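Local coordinates for flagellar hook-associated protein 2 (Bdellovibrio bacteriovorus, PDB 6KTY) that probably caps the tip of the growing flagellar filament, where it promotes flagellin polymerisation and keeps unassembled subunits from leaking out, at residues Q90-A93 with K99-V102. Numbering follows the deposited sequence.
Sequences QINA and KAQV
In this fragment of the cap protein FliD, helix 84-94 is joined to strand 98-104, the outermost strand, within this chain, of an antiparallel sheet, by a pair of hydrogen bonds between the side-chain amide of Asn92 and the backbone of Ala100. The amide oxygen OD1 of Asn92 accepts from Ala100 N at 2.8 Å, with a nearly straight N-H...O angle of 164°. Asn92 ND2 donates a hydrogen bond to Ala100 O at 3.2 Å. That oxygen lies close to the plane of the Asn92 amide, so the two bonds together fix the amide's rotation. Chi1 of -71° sets CG of Asn92 beside its own backbone N and carries the amide across to the strand. Asn92 OD1 also comes within 3.4 Å of Lys99 CA. Next to this polar pair, Ile91 CG2 meets the methyl CB of Ala100 at 4.0 Å. Both residues are buried: Ile91 packs further on Leu115 and Val117, and Ala100 on Met88. The other edge of strand 98-104 hydrogen-bonds to strand 113-119, through Lys99 with Ser118 and Gln101 with Leu116. On the side turned from the helix, Lys99 NZ hydrogen-bonds to Gln101 OE1 at 2.9 Å, from above the plane of that carbonyl, and Gln101 NE2 reaches Leu172 O of a second subunit. An asparagine amide pairing with both the N-H and the C=O of one residue is a typical side-chain mimic of a beta-strand neighbour, used here where a helix packs on the face of a sheet beside its outer strand.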
ATOM      1  N   GLN A  90      32.806 -20.199  -7.020  1.00 33.32           N
ATOM      2  CA  GLN A  90      34.170 -19.616  -6.922  1.00 35.25           C
ATOM      3  C   GLN A  90      34.125 -18.161  -6.415  1.00 34.17           C
ATOM      4  O   GLN A  90      34.972 -17.739  -5.639  1.00 34.33           O
ATOM      5  CB  GLN A  90      34.889 -19.660  -8.290  1.00 36.65           C
ATOM      6  CG  GLN A  90      35.215 -21.079  -8.798  1.00 39.65           C
ATOM      7  CD  GLN A  90      35.972 -21.131 -10.158  1.00 44.57           C
ATOM      8  OE1 GLN A  90      37.163 -20.781 -10.243  1.00 46.34           O
ATOM      9  NE2 GLN A  90      35.302 -21.652 -11.203  1.00 43.31           N
ATOM     10  N   ILE A  91      33.131 -17.390  -6.858  1.00 32.15           N
ATOM     11  CA  ILE A  91      32.923 -16.035  -6.317  1.00 31.18           C
ATOM     12  C   ILE A  91      32.617 -16.164  -4.840  1.00 31.82           C
ATOM     13  O   ILE A  91      33.258 -15.501  -4.043  1.00 33.27           O
ATOM     14  CB  ILE A  91      31.837 -15.214  -7.044  1.00 29.04           C
ATOM     15  CG1 ILE A  91      32.262 -14.895  -8.487  1.00 29.73           C
ATOM     16  CG2 ILE A  91      31.545 -13.917  -6.326  1.00 28.66           C
ATOM     17  CD1 ILE A  91      31.107 -14.372  -9.428  1.00 26.05           C
ATOM     18  N   ASN A  92      31.706 -17.049  -4.441  1.00 31.28           N
ATOM     19  CA  ASN A  92      31.421 -17.151  -3.013  1.00 32.30           C
ATOM     20  C   ASN A  92      32.674 -17.613  -2.227  1.00 35.45           C
ATOM     21  O   ASN A  92      32.976 -17.063  -1.172  1.00 36.31           O
ATOM     22  CB  ASN A  92      30.230 -18.065  -2.736  1.00 32.68           C
ATOM     23  CG  ASN A  92      28.908 -17.450  -3.179  1.00 32.26           C
ATOM     24  OD1 ASN A  92      28.751 -16.217  -3.170  1.00 29.69           O
ATOM     25  ND2 ASN A  92      27.951 -18.302  -3.597  1.00 30.17           N
ATOM     26  N   ALA A  93      33.425 -18.583  -2.762  1.00 35.61           N
ATOM     27  CA  ALA A  93      34.576 -19.132  -2.025  1.00 39.15           C
ATOM     28  C   ALA A  93      35.721 -18.126  -1.948  1.00 40.35           C
ATOM     29  O   ALA A  93      36.550 -18.227  -1.076  1.00 42.68           O
ATOM     30  CB  ALA A  93      35.065 -20.431  -2.651  1.00 39.79           C
ATOM     31  N   LYS A  99      28.333 -11.871  -2.750  1.00 30.37           N
ATOM     32  CA  LYS A  99      27.510 -13.091  -2.651  1.00 31.82           C
ATOM     33  C   LYS A  99      26.917 -13.310  -4.036  1.00 29.34           C
ATOM     34  O   LYS A  99      26.365 -12.383  -4.622  1.00 29.10           O
ATOM     35  CB  LYS A  99      26.409 -12.920  -1.596  1.00 33.17           C
ATOM     36  CG  LYS A  99      25.246 -13.946  -1.645  1.00 37.34           C
ATOM     37  CD  LYS A  99      24.040 -13.443  -0.802  1.00 42.80           C
ATOM     38  CE  LYS A  99      22.710 -13.592  -1.521  1.00 45.08           C
ATOM     39  NZ  LYS A  99      22.662 -12.868  -2.848  1.00 44.46           N
ATOM     40  N   ALA A 100      27.093 -14.506  -4.582  1.00 28.37           N
ATOM     41  CA  ALA A 100      26.648 -14.807  -5.920  1.00 26.62           C
ATOM     42  C   ALA A 100      25.541 -15.841  -5.807  1.00 26.47           C
ATOM     43  O   ALA A 100      25.571 -16.698  -4.938  1.00 25.57           O
ATOM     44  CB  ALA A 100      27.801 -15.358  -6.743  1.00 26.87           C
ATOM     45  N   GLN A 101      24.571 -15.761  -6.694  1.00 25.47           N
ATOM     46  CA  GLN A 101      23.636 -16.868  -6.863  1.00 27.18           C
ATOM     47  C   GLN A 101      23.176 -16.933  -8.294  1.00 25.71           C
ATOM     48  O   GLN A 101      23.285 -15.943  -9.064  1.00 25.50           O
ATOM     49  CB  GLN A 101      22.467 -16.736  -5.878  1.00 29.27           C
ATOM     50  CG  GLN A 101      21.613 -15.482  -6.103  1.00 31.43           C
ATOM     51  CD  GLN A 101      20.550 -15.291  -4.977  1.00 37.48           C
ATOM     52  OE1 GLN A 101      20.883 -15.001  -3.822  1.00 41.62           O
ATOM     53  NE2 GLN A 101      19.293 -15.452  -5.327  1.00 35.07           N
ATOM     54  N   VAL A 102      22.631 -18.073  -8.694  1.00 26.10           N
ATOM     55  CA  VAL A 102      22.113 -18.154 -10.070  1.00 25.97           C
ATOM     56  C   VAL A 102      20.587 -18.097  -9.994  1.00 27.26           C
ATOM     57  O   VAL A 102      19.986 -18.843  -9.250  1.00 27.71           O
ATOM     58  CB  VAL A 102      22.570 -19.433 -10.774  1.00 26.99           C
ATOM     59  CG1 VAL A 102      21.898 -19.570 -12.119  1.00 26.08           C
ATOM     60  CG2 VAL A 102      24.117 -19.444 -10.891  1.00 26.60           C
TER